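Local coordinates for protein putative branched-chain amino acid ABC transporter (PDB 4PYR) that binds glutathione at a site within its LppC-type, periplasmic-binding-protein-like fold and may act as an enzyme regulator, at residues V26-Q31 and R249-G254; K98-S103 and S267-A272; A257-V262 and D276-D281; G280-G285 and F290-P295. All coordinates share one frame; numbering follows the deposited sequence. Where two conformers were deposited one is given.

Contact 1: residues V26-Q31 and R249-G254; sequences VEAAAQ and RLYALG
Y251 is the first residue of 249-254 to touch 26-31, and it does so with the far end of its ring. CG stands anti to the backbone N (chi1 177°), which carries the phenol across to the methyl of A28. CB of A28 lies 3.3 Å from OH of Y251 and 3.9 Å from CZ of the same ring, approaching obliquely. The hydroxyl makes its hydrogen bond elsewhere, with the carbonyl oxygen of P237, so the contact with A28 is an apolar one beside a polar atom that already has a partner.

Two residues on, L253 turns away from the other helix and touches the bound glutathione, whose pocket it lines. G254 then supplies the closest backbone approach: its CA comes within 4.4 Å of CA of V26. With no side chain between them, the carbonyl oxygen of G254 rests 3.4 Å from CG2 of V26, the branch lying beside that valine's own backbone N. The same oxygen receives a CA-H...O contact from V26, with CA of V26 3.5 Å from O of G254.

The pair illustrates close helix-helix packing with a small residue on each side: G254 receives V26, and A28 receives the tyrosine. It sets helix 245-265, which precedes the last three strands of the mixed sheet, beside helix 16-33, the first of the chain, an arrangement consistent with the two-lobed periplasmic-binding-protein fold.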
loop_
_atom_site.group_PDB
_atom_site.type_symbol
_atom_site.label_atom_id
_atom_site.label_comp_id
_atom_site.label_asym_id
_atom_site.label_seq_id
_atom_site.Cartn_x
_atom_site.Cartn_y
_atom_site.Cartn_z
ATOM N N VAL A 26 1.188 -5.609 14.254
ATOM C CA VAL A 26 2.516 -5.634 14.856
ATOM C C VAL A 26 2.571 -6.652 15.964
ATOM O O VAL A 26 3.529 -7.480 16.019
ATOM C CB VAL A 26 2.945 -4.250 15.419
ATOM C CG1 VAL A 26 4.295 -4.336 16.133
ATOM C CG2 VAL A 26 2.991 -3.199 14.326
ATOM N N GLU A 27 1.570 -6.622 16.855
ATOM C CA GLU A 27 1.466 -7.573 17.989
ATOM C C GLU A 27 1.369 -9.006 17.467
ATOM O O GLU A 27 2.082 -9.902 17.942
ATOM C CB GLU A 27 0.190 -7.334 18.833
ATOM C CG GLU A 27 0.166 -6.074 19.691
ATOM C CD GLU A 27 1.075 -6.091 20.921
ATOM O OE1 GLU A 27 1.461 -7.181 21.432
ATOM O OE2 GLU A 27 1.410 -4.979 21.384
ATOM N N ALA A 28 0.471 -9.242 16.516
ATOM C CA ALA A 28 0.308 -10.604 15.947
ATOM C C ALA A 28 1.667 -11.180 15.440
ATOM O O ALA A 28 2.004 -12.343 15.675
ATOM C CB ALA A 28 -0.713 -10.595 14.822
ATOM N N ALA A 29 2.430 -10.352 14.737
ATOM C CA ALA A 29 3.679 -10.786 14.165
ATOM C C ALA A 29 4.702 -11.023 15.318
ATOM O O ALA A 29 5.467 -11.990 15.274
ATOM C CB ALA A 29 4.198 -9.756 13.190
ATOM N N ALA A 30 4.710 -10.142 16.326
ATOM C CA ALA A 30 5.602 -10.328 17.460
ATOM C C ALA A 30 5.327 -11.634 18.202
ATOM O O ALA A 30 6.254 -12.342 18.628
ATOM C CB ALA A 30 5.478 -9.157 18.431
ATOM N N GLN A 31 4.061 -11.981 18.378
ATOM C CA GLN A 31 3.731 -13.208 19.057
ATOM C C GLN A 31 4.178 -14.470 18.294
ATOM O O GLN A 31 4.581 -15.437 18.901
ATOM C CB GLN A 31 2.231 -13.227 19.332
ATOM C CG GLN A 31 1.884 -12.244 20.419
ATOM C CD GLN A 31 0.396 -12.020 20.581
ATOM O OE1 GLN A 31 -0.419 -12.813 20.101
ATOM N NE2 GLN A 31 0.031 -10.930 21.269
ATOM N N ARG A 249 -5.941 -4.438 5.288
ATOM C CA ARG A 249 -4.660 -4.033 4.707
ATOM C C ARG A 249 -3.797 -3.406 5.795
ATOM O O ARG A 249 -2.587 -3.562 5.732
ATOM C CB ARG A 249 -4.781 -3.104 3.476
ATOM C CG ARG A 249 -5.236 -3.840 2.204
ATOM C CD ARG A 249 -5.252 -3.006 0.924
ATOM N NE ARG A 249 -6.002 -3.783 -0.034
ATOM C CZ ARG A 249 -7.307 -3.623 -0.249
ATOM N NH1 ARG A 249 -7.978 -2.631 0.339
ATOM N NH2 ARG A 249 -7.930 -4.427 -1.092
ATOM N N LEU A 250 -4.407 -2.699 6.750
ATOM C CA LEU A 250 -3.630 -2.052 7.823
ATOM C C LEU A 250 -3.101 -3.064 8.816
ATOM O O LEU A 250 -2.032 -2.900 9.365
ATOM C CB LEU A 250 -4.422 -0.984 8.569
ATOM C CG LEU A 250 -4.922 0.184 7.724
ATOM C CD1 LEU A 250 -5.935 1.009 8.496
ATOM C CD2 LEU A 250 -3.730 1.038 7.280
ATOM N N TYR A 251 -3.840 -4.138 9.057
ATOM C CA TYR A 251 -3.358 -5.241 9.894
ATOM C C TYR A 251 -2.123 -5.887 9.257
ATOM O O TYR A 251 -1.085 -6.102 9.942
ATOM C CB TYR A 251 -4.496 -6.265 10.041
ATOM C CG TYR A 251 -4.164 -7.518 10.820
ATOM C CD1 TYR A 251 -4.230 -7.543 12.223
ATOM C CD2 TYR A 251 -3.812 -8.699 10.167
ATOM C CE1 TYR A 251 -3.972 -8.715 12.943
ATOM C CE2 TYR A 251 -3.519 -9.876 10.871
ATOM C CZ TYR A 251 -3.613 -9.895 12.249
ATOM O OH TYR A 251 -3.354 -11.047 12.961
ATOM N N ALA A 252 -2.202 -6.133 7.956
ATOM C CA ALA A 252 -1.110 -6.735 7.216
ATOM C C ALA A 252 0.058 -5.764 7.202
ATOM O O ALA A 252 1.203 -6.195 7.275
ATOM C CB ALA A 252 -1.533 -7.113 5.803
ATOM N N LEU A 253 -0.225 -4.474 7.118
ATOM C CA LEU A 253 0.837 -3.459 7.156
ATOM C C LEU A 253 1.582 -3.579 8.470
ATOM O O LEU A 253 2.825 -3.460 8.505
ATOM C CB LEU A 253 0.211 -2.057 6.973
ATOM C CG LEU A 253 1.211 -0.901 6.985
ATOM C CD1 LEU A 253 2.098 -0.967 5.774
ATOM C CD2 LEU A 253 0.437 0.414 7.041
ATOM N N GLY A 254 0.851 -3.772 9.557
ATOM C CA GLY A 254 1.448 -3.993 10.881
ATOM C C GLY A 254 2.372 -5.193 10.954
ATOM O O GLY A 254 3.488 -5.129 11.533
#

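Contact 2: residues K98-S103 and S267-A272. With GSH (glutathione), chain B.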
loop_
_atom_site.group_PDB
_atom_site.type_symbol
_atom_site.label_atom_id
_atom_site.label_comp_id
_atom_site.label_asym_id
_atom_site.label_seq_id
_atom_site.Cartn_x
_atom_site.Cartn_y
_atom_site.Cartn_z
ATOM N N LYS A 98 18.394 7.282 8.458
ATOM C CA LYS A 98 17.804 6.267 9.304
ATOM C C LYS A 98 16.289 6.295 9.268
ATOM O O LYS A 98 15.691 5.486 9.935
ATOM C CB LYS A 98 18.236 6.457 10.748
ATOM C CG LYS A 98 19.717 6.245 10.957
ATOM C CD LYS A 98 19.994 6.379 12.450
ATOM C CE LYS A 98 20.739 5.171 12.993
ATOM N NZ LYS A 98 22.188 5.453 12.960
ATOM N N LEU A 99 15.715 7.223 8.511
ATOM C CA LEU A 99 14.266 7.326 8.371
ATOM C C LEU A 99 13.790 6.708 7.072
ATOM O O LEU A 99 14.152 7.130 6.004
ATOM C CB LEU A 99 13.830 8.798 8.458
ATOM C CG LEU A 99 12.322 9.061 8.389
ATOM C CD1 LEU A 99 11.588 8.230 9.447
ATOM C CD2 LEU A 99 11.977 10.545 8.489
ATOM N N TYR A 100 12.870 5.708 7.230
ATOM C CA TYR A 100 12.387 4.904 6.114
ATOM C C TYR A 100 10.853 4.978 6.142
ATOM O O TYR A 100 10.272 5.449 7.110
ATOM C CB TYR A 100 12.801 3.418 6.289
ATOM C CG TYR A 100 14.311 3.212 6.374
ATOM C CD1 TYR A 100 15.038 2.971 5.237
ATOM C CD2 TYR A 100 14.965 3.217 7.604
ATOM C CE1 TYR A 100 16.436 2.820 5.291
ATOM C CE2 TYR A 100 16.350 3.043 7.679
ATOM C CZ TYR A 100 17.066 2.838 6.529
ATOM O OH TYR A 100 18.444 2.655 6.595
ATOM N N SER A 101 10.231 4.533 5.058
ATOM C CA SER A 101 8.756 4.530 4.966
ATOM C C SER A 101 8.283 3.177 4.462
ATOM O O SER A 101 8.885 2.611 3.578
ATOM C CB SER A 101 8.259 5.620 3.989
ATOM O OG SER A 101 6.850 5.520 3.771
ATOM N N LEU A 102 7.172 2.692 5.024
ATOM C CA LEU A 102 6.373 1.616 4.413
ATOM C C LEU A 102 4.936 2.103 4.447
ATOM O O LEU A 102 4.465 2.448 5.491
ATOM C CB LEU A 102 6.461 0.319 5.201
ATOM C CG LEU A 102 5.578 -0.837 4.685
ATOM C CD1 LEU A 102 5.950 -1.296 3.276
ATOM C CD2 LEU A 102 5.628 -2.021 5.615
ATOM N N SER A 103 4.294 2.108 3.300
ATOM C CA SER A 103 2.922 2.624 3.205
ATOM C C SER A 103 2.174 1.917 2.082
ATOM O O SER A 103 2.736 1.088 1.366
ATOM C CB SER A 103 2.951 4.155 2.963
ATOM O OG SER A 103 3.315 4.458 1.632
ATOM N N SER A 267 20.670 -4.630 10.582
ATOM C CA SER A 267 21.393 -4.267 9.320
ATOM C C SER A 267 22.208 -2.982 9.481
ATOM O O SER A 267 21.899 -2.161 10.342
ATOM C CB SER A 267 20.377 -4.046 8.188
ATOM O OG SER A 267 19.850 -5.259 7.676
ATOM N N ARG A 268 23.243 -2.798 8.651
ATOM C CA ARG A 268 23.942 -1.498 8.549
ATOM C C ARG A 268 23.014 -0.377 7.955
ATOM O O ARG A 268 23.055 0.770 8.413
ATOM C CB ARG A 268 25.238 -1.649 7.739
ATOM C CG ARG A 268 26.234 -2.622 8.367
ATOM C CD ARG A 268 26.535 -2.311 9.838
ATOM N NE ARG A 268 27.612 -3.134 10.401
ATOM C CZ ARG A 268 28.130 -2.996 11.630
ATOM N NH1 ARG A 268 27.667 -2.058 12.465
ATOM N NH2 ARG A 268 29.113 -3.798 12.034
ATOM N N SER A 269 22.196 -0.717 6.969
ATOM C CA SER A 269 21.161 0.205 6.476
ATOM C C SER A 269 20.018 -0.512 5.780
ATOM O O SER A 269 20.061 -1.718 5.544
ATOM C CB SER A 269 21.743 1.266 5.527
ATOM O OG SER A 269 21.706 0.832 4.171
ATOM N N GLY A 270 19.003 0.266 5.418
ATOM C CA GLY A 270 17.840 -0.243 4.748
ATOM C C GLY A 270 18.191 -0.790 3.400
ATOM O O GLY A 270 17.480 -1.620 2.908
ATOM N N ALA A 271 19.322 -0.372 2.829
ATOM C CA ALA A 271 19.587 -0.681 1.430
ATOM C C ALA A 271 19.685 -2.192 1.157
ATOM O O ALA A 271 19.263 -2.668 0.104
ATOM C CB ALA A 271 20.812 0.074 0.913
ATOM N N ALA A 272 20.172 -2.939 2.145
ATOM C CA ALA A 272 20.323 -4.380 2.018
ATOM C C ALA A 272 19.076 -5.140 2.513
ATOM O O ALA A 272 19.101 -6.387 2.518
ATOM C CB ALA A 272 21.561 -4.856 2.778
HETATM N N1 GSH B . 1.695 12.177 -1.566
HETATM C CA1 GSH B . 0.271 12.001 -1.754
HETATM C C1 GSH B . -0.273 12.889 -2.854
HETATM O O11 GSH B . 0.221 12.851 -4.013
HETATM O O12 GSH B . -1.253 13.626 -2.590
HETATM C CB1 GSH B . -0.480 12.272 -0.444
HETATM C CG1 GSH B . -0.006 11.413 0.728
HETATM C CD1 GSH B . -0.285 9.962 0.474
HETATM O OE1 GSH B . -0.686 9.617 -0.628
HETATM N N2 GSH B . -0.069 9.151 1.533
HETATM C CA2 GSH B . -0.269 7.695 1.555
HETATM C C2 GSH B . -1.476 7.371 2.382
HETATM O O2 GSH B . -2.300 8.285 2.274
HETATM C CB2 GSH B . 0.981 7.021 2.086
HETATM S SG2 GSH B . 2.406 8.062 1.808
HETATM N N3 GSH B . -1.679 6.245 3.164
HETATM C CA3 GSH B . -0.912 4.971 3.304
HETATM C C3 GSH B . -0.658 4.466 4.727
HETATM O O31 GSH B . -0.570 3.218 4.964
HETATM O O32 GSH B . -0.543 5.305 5.643
#
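The phenol of Y100 reaches lengthwise from its strand to the loop at S269 and G270, presenting its hydroxyl to a backbone N-H. G270 N donates to Y100 OH over 2.7 Å, with an angle of 148° at the hydrogen. The glycine backbone approaches the ring obliquely, CA of G270 lying 3.4 Å from CE1 of Y100, an approach that only a residue without CB allows here. CG of Y100 is anti to its carbonyl carbon (chi1 -59°), which directs the ring at the loop. From the neighbouring residue, CB of S269 comes within 3.7 Å of OH of Y100.

Strand 99-101 is an outermost strand of the five-stranded parallel sheet in the N-terminal lobe, and the loop it meets links helix 245-265 to strand 274-277. An ST turn shapes that loop: S269 OG accepts from A271 N at 3.0 Å. L264 and L284 also pack on the Y100 side chain.

At the other end of 98-103 the chain enters the glutathione pocket. S103 OG lies 3.5 Å from CB2 of the ligand and 3.7 Å from its sulfur SG2, while making a weak hydrogen bond with I105 N. R137 NH2 is hydrogen-bonded to the glutathione.

Contact 3: residues A257-V262 and D276-D281; sequences AYRLAV and DGVTGD
The guanidinium group of R259 meets the chain at D276-V278 along its edge, with D276 O and V278 N both lying in or near its plane. The carboxylate of D276 is turned steeply against it, the two planes standing 73° apart, although OD1 still comes to the guanidinium edge. The target is D276, near the end of strand 274-277, just before the two-residue turn of the beta hairpin it forms with strand 280-284, in which V278 and T279 occupy the corners of a type I turn and G277 and G280 flank them.

End-on, the guanidinium uses two nitrogens to grip one backbone oxygen: R259 NH1 reaches D276 O at 2.9 Å, and R259 NH2 reaches the same D276 O at 3.1 Å. Both donors come from the same face of the carbonyl, well above its plane, so the oxygen is clasped off its lone pairs. NH2 also forms a salt bridge to D276 OD1 at 2.9 Å, although as a hydrogen bond it is weak and bent, at 128°. A bend at chi3 (62°) turns the arginine chain from helix 245-265 toward the hairpin.

D256, one turn back on the same helix, completes the arrangement: its OD1 pairs with R259 NH1 and accepts from V278 N, while its OD2 bonds T279 OG1. The carboxylates of D276 and D256 would be expected to offset the two positive charges of R259 and R235, which lie close together. NH1 of R259 and N of V278, two donors 3.4 Å apart, thus converge on OD1 of D256 and do not bond each other.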
loop_
_atom_site.group_PDB
_atom_site.type_symbol
_atom_site.label_atom_id
_atom_site.label_comp_id
_atom_site.label_asym_id
_atom_site.label_seq_id
_atom_site.Cartn_x
_atom_site.Cartn_y
_atom_site.Cartn_z
ATOM N N ALA A 257 5.501 -4.305 9.100
ATOM C CA ALA A 257 6.268 -3.238 9.811
ATOM C C ALA A 257 7.119 -3.914 10.909
ATOM O O ALA A 257 8.297 -3.578 11.088
ATOM C CB ALA A 257 5.326 -2.186 10.414
ATOM N N TYR A 258 6.506 -4.847 11.661
ATOM C CA TYR A 258 7.205 -5.616 12.629
ATOM C C TYR A 258 8.390 -6.334 11.952
ATOM O O TYR A 258 9.531 -6.246 12.435
ATOM C CB TYR A 258 6.320 -6.662 13.262
ATOM C CG TYR A 258 7.133 -7.551 14.172
ATOM C CD1 TYR A 258 7.300 -7.228 15.480
ATOM C CD2 TYR A 258 7.716 -8.746 13.717
ATOM C CE1 TYR A 258 8.030 -8.067 16.348
ATOM C CE2 TYR A 258 8.458 -9.561 14.553
ATOM C CZ TYR A 258 8.619 -9.205 15.854
ATOM O OH TYR A 258 9.382 -9.983 16.704
ATOM N N ARG A 259 8.133 -7.016 10.821
ATOM C CA ARG A 259 9.166 -7.819 10.187
ATOM C C ARG A 259 10.310 -6.983 9.683
ATOM O O ARG A 259 11.467 -7.378 9.845
ATOM C CB ARG A 259 8.601 -8.669 9.078
ATOM C CG ARG A 259 7.510 -9.648 9.590
ATOM C CD ARG A 259 6.735 -10.384 8.479
ATOM N NE ARG A 259 7.599 -11.222 7.660
ATOM C CZ ARG A 259 7.435 -11.514 6.386
ATOM N NH1 ARG A 259 6.417 -11.016 5.686
ATOM N NH2 ARG A 259 8.280 -12.319 5.785
ATOM N N LEU A 260 9.978 -5.861 9.058
ATOM C CA LEU A 260 11.019 -4.921 8.574
ATOM C C LEU A 260 11.796 -4.300 9.706
ATOM O O LEU A 260 13.033 -4.172 9.612
ATOM C CB LEU A 260 10.425 -3.816 7.732
ATOM C CG LEU A 260 10.100 -4.123 6.311
ATOM C CD1 LEU A 260 9.455 -2.867 5.723
ATOM C CD2 LEU A 260 11.337 -4.478 5.539
ATOM N N ALA A 261 11.112 -3.921 10.778
ATOM C CA ALA A 261 11.794 -3.356 11.952
ATOM C C ALA A 261 12.830 -4.300 12.479
ATOM O O ALA A 261 13.962 -3.885 12.786
ATOM C CB ALA A 261 10.794 -3.023 13.036
ATOM N N VAL A 262 12.501 -5.580 12.576
ATOM C CA VAL A 262 13.469 -6.558 13.068
ATOM C C VAL A 262 14.703 -6.601 12.164
ATOM O O VAL A 262 15.824 -6.647 12.661
ATOM C CB VAL A 262 12.857 -7.970 13.201
ATOM C CG1 VAL A 262 13.923 -8.981 13.508
ATOM C CG2 VAL A 262 11.793 -7.960 14.302
ATOM N N ASP A 276 9.885 -10.776 1.853
ATOM C CA ASP A 276 8.687 -11.418 1.281
ATOM C C ASP A 276 7.472 -11.025 2.128
ATOM O O ASP A 276 6.975 -11.791 2.974
ATOM C CB ASP A 276 8.862 -12.949 1.128
ATOM C CG ASP A 276 9.055 -13.699 2.451
ATOM O OD1 ASP A 276 9.638 -13.141 3.391
ATOM O OD2 ASP A 276 8.615 -14.875 2.548
ATOM N N GLY A 277 7.044 -9.786 1.943
ATOM C CA GLY A 277 6.084 -9.173 2.802
ATOM C C GLY A 277 4.706 -9.790 2.569
ATOM O O GLY A 277 4.380 -10.202 1.449
ATOM N N VAL A 278 3.927 -9.844 3.626
ATOM C CA VAL A 278 2.502 -10.169 3.438
ATOM C C VAL A 278 1.792 -9.068 2.650
ATOM O O VAL A 278 0.746 -9.327 2.056
ATOM C CB VAL A 278 1.742 -10.494 4.731
ATOM C CG1 VAL A 278 2.356 -11.657 5.441
ATOM C CG2 VAL A 278 1.601 -9.271 5.651
ATOM N N THR A 279 2.392 -7.857 2.584
ATOM C CA THR A 279 1.804 -6.746 1.851
ATOM C C THR A 279 2.386 -6.655 0.450
ATOM O O THR A 279 1.926 -5.825 -0.355
ATOM C CB THR A 279 2.038 -5.381 2.543
ATOM O OG1 THR A 279 3.450 -5.053 2.485
ATOM C CG2 THR A 279 1.512 -5.367 3.926
ATOM N N GLY A 280 3.370 -7.501 0.146
ATOM C CA GLY A 280 4.031 -7.532 -1.152
ATOM C C GLY A 280 5.514 -7.761 -0.956
ATOM O O GLY A 280 5.988 -7.766 0.178
ATOM N N ASP A 281 6.210 -8.035 -2.043
ATOM C CA ASP A 281 7.669 -8.167 -1.974
ATOM C C ASP A 281 8.225 -6.762 -1.811
ATOM O O ASP A 281 7.867 -5.868 -2.567
ATOM C CB ASP A 281 8.235 -8.848 -3.220
ATOM C CG ASP A 281 8.192 -10.372 -3.146
ATOM O OD1 ASP A 281 7.915 -10.966 -2.088
ATOM O OD2 ASP A 281 8.468 -10.959 -4.201
#

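Contact 4: residues G280-G285 and F290-P295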
loop_
_atom_site.group_PDB
_atom_site.type_symbol
_atom_site.label_atom_id
_atom_site.label_comp_id
_atom_site.label_asym_id
_atom_site.label_seq_id
_atom_site.Cartn_x
_atom_site.Cartn_y
_atom_site.Cartn_z
ATOM N N GLY A 280 3.370 -7.501 0.146
ATOM C CA GLY A 280 4.031 -7.532 -1.152
ATOM C C GLY A 280 5.514 -7.761 -0.956
ATOM O O GLY A 280 5.988 -7.766 0.178
ATOM N N ASP A 281 6.210 -8.035 -2.043
ATOM C CA ASP A 281 7.669 -8.167 -1.974
ATOM C C ASP A 281 8.225 -6.762 -1.811
ATOM O O ASP A 281 7.867 -5.868 -2.567
ATOM C CB ASP A 281 8.235 -8.848 -3.220
ATOM C CG ASP A 281 8.192 -10.372 -3.146
ATOM O OD1 ASP A 281 7.915 -10.966 -2.088
ATOM O OD2 ASP A 281 8.468 -10.959 -4.201
ATOM N N LEU A 282 9.051 -6.562 -0.791
ATOM C CA LEU A 282 9.518 -5.255 -0.403
ATOM C C LEU A 282 11.018 -5.097 -0.648
ATOM O O LEU A 282 11.804 -5.989 -0.393
ATOM C CB LEU A 282 9.281 -5.043 1.080
ATOM C CG LEU A 282 7.865 -5.350 1.546
ATOM C CD1 LEU A 282 7.715 -5.033 3.002
ATOM C CD2 LEU A 282 6.897 -4.510 0.763
ATOM N N LYS A 283 11.361 -3.916 -1.127
ATOM C CA LYS A 283 12.748 -3.477 -1.297
ATOM C C LYS A 283 12.794 -1.953 -1.342
ATOM O O LYS A 283 11.804 -1.300 -1.705
ATOM C CB LYS A 283 13.374 -4.097 -2.543
ATOM C CG LYS A 283 12.939 -3.533 -3.885
ATOM C CD LYS A 283 13.831 -4.109 -5.002
ATOM C CE LYS A 283 13.226 -5.289 -5.739
ATOM N NZ LYS A 283 12.790 -6.398 -4.844
ATOM N N LEU A 284 13.933 -1.383 -0.958
ATOM C CA LEU A 284 14.003 0.058 -0.789
ATOM C C LEU A 284 14.087 0.709 -2.159
ATOM O O LEU A 284 14.851 0.252 -3.034
ATOM C CB LEU A 284 15.222 0.414 0.064
ATOM C CG LEU A 284 15.199 1.637 0.942
ATOM C CD1 LEU A 284 13.935 1.666 1.784
ATOM C CD2 LEU A 284 16.431 1.695 1.829
ATOM N N GLY A 285 13.337 1.794 -2.323
ATOM C CA GLY A 285 13.325 2.615 -3.546
ATOM C C GLY A 285 13.384 4.086 -3.209
ATOM O O GLY A 285 13.993 4.496 -2.207
ATOM N N PHE A 290 10.041 1.707 1.157
ATOM C CA PHE A 290 10.039 0.308 0.748
ATOM C C PHE A 290 8.939 0.175 -0.255
ATOM O O PHE A 290 7.783 0.409 0.091
ATOM C CB PHE A 290 9.813 -0.614 1.935
ATOM C CG PHE A 290 11.028 -0.828 2.743
ATOM C CD1 PHE A 290 11.952 -1.791 2.362
ATOM C CD2 PHE A 290 11.305 -0.020 3.845
ATOM C CE1 PHE A 290 13.145 -1.937 3.065
ATOM C CE2 PHE A 290 12.487 -0.174 4.554
ATOM C CZ PHE A 290 13.406 -1.133 4.173
ATOM N N GLU A 291 9.283 -0.093 -1.507
ATOM C CA GLU A 291 8.274 -0.281 -2.505
ATOM C C GLU A 291 7.750 -1.713 -2.466
ATOM O O GLU A 291 8.436 -2.619 -2.003
ATOM C CB GLU A 291 8.753 0.173 -3.868
ATOM C CG GLU A 291 9.204 1.635 -3.849
ATOM C CD GLU A 291 9.846 2.089 -5.138
ATOM O OE1 GLU A 291 10.287 1.214 -5.937
ATOM O OE2 GLU A 291 9.909 3.333 -5.339
ATOM N N ARG A 292 6.495 -1.871 -2.866
ATOM C CA ARG A 292 5.749 -3.100 -2.706
ATOM C C ARG A 292 5.373 -3.663 -4.055
ATOM O O ARG A 292 4.573 -3.066 -4.786
ATOM C CB ARG A 292 4.411 -2.880 -1.993
ATOM C CG ARG A 292 4.402 -2.520 -0.533
ATOM C CD ARG A 292 2.994 -2.678 0.007
ATOM N NE ARG A 292 2.063 -1.831 -0.699
ATOM C CZ ARG A 292 0.819 -2.163 -1.094
ATOM N NH1 ARG A 292 0.321 -3.375 -0.915
ATOM N NH2 ARG A 292 0.102 -1.256 -1.709
ATOM N N GLN A 293 5.902 -4.839 -4.353
ATOM C CA GLN A 293 5.655 -5.526 -5.614
ATOM C C GLN A 293 4.561 -6.541 -5.340
ATOM O O GLN A 293 4.680 -7.356 -4.427
ATOM C CB GLN A 293 6.920 -6.205 -6.065
ATOM C CG GLN A 293 7.161 -6.249 -7.545
ATOM C CD GLN A 293 8.508 -6.847 -7.857
ATOM O OE1 GLN A 293 9.390 -6.201 -8.483
ATOM N NE2 GLN A 293 8.734 -8.049 -7.339
ATOM N N LEU A 294 3.485 -6.486 -6.123
ATOM C CA LEU A 294 2.272 -7.220 -5.788
ATOM C C LEU A 294 1.976 -8.318 -6.809
ATOM O O LEU A 294 2.160 -8.117 -8.013
ATOM C CB LEU A 294 1.052 -6.303 -5.777
ATOM C CG LEU A 294 1.078 -5.143 -4.787
ATOM C CD1 LEU A 294 -0.221 -4.367 -4.946
ATOM C CD2 LEU A 294 1.247 -5.611 -3.364
ATOM N N PRO A 295 1.418 -9.436 -6.330
ATOM C CA PRO A 295 0.912 -10.494 -7.185
ATOM C C PRO A 295 -0.449 -10.087 -7.838
ATOM O O PRO A 295 -1.159 -9.169 -7.371
ATOM C CB PRO A 295 0.710 -11.647 -6.208
ATOM C CG PRO A 295 0.354 -10.964 -4.930
ATOM C CD PRO A 295 1.162 -9.704 -4.912
HETATM O O HOH W 1 7.313 -10.090 -6.614
#
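A beta hairpin joins strand 280-284 to strand 290-298, and both belong to the mixed sheet of the protein. The hydrogen-bonded antiparallel pairs D281-Q293 and K283-E291 alternate with the non-hydrogen-bonded pairs L282-R292 and L284-F290. Q293 N donates to D281 O at 2.8 Å, and E291 N to K283 O, also at 2.8 Å, whereas the return bond from K283 N to E291 O is weak at 3.3 Å.

On the face of L282 and L284, a methyl lies over an aromatic ring. CD1 of L284 sits 3.6 Å from the centroid of the F290 ring and 9° off its normal, a CH-pi contact over the centre of one face. L282 and R292 run side by side in the same direction, CD2 of L282 against CG of R292 at 3.4 Å. Beyond that point the arginine bends away to E109, with which NH2 forms a salt bridge, and to T279 O, bonded by NH1.

The other face is polar. There a water bridges the cross-strand pair D281 and Q293, donating to D281 OD2 at 2.8 Å and accepting from Q293 NE2 at 2.6 Å.

How the contacts relate
From the N terminus, 26-31 waits for 249-254, so contact 1 closes a loop of more than two hundred residues and ties the first helix to helix 245-265. Contact 2 opens at 98-103, inside that loop, and closes at 267-272, beyond it; the two therefore cross. They touch where L253 packs on L102. Contact 3 begins on helix 245-265 after contact 1 has closed, and crosses contact 2 in turn. Its second segment shares G280 and D281 with contact 4, the short hairpin at the end of the series. Through S101 and F290, contact 4 meets contact 2, linking the hairpin to the edge of the N-terminal sheet.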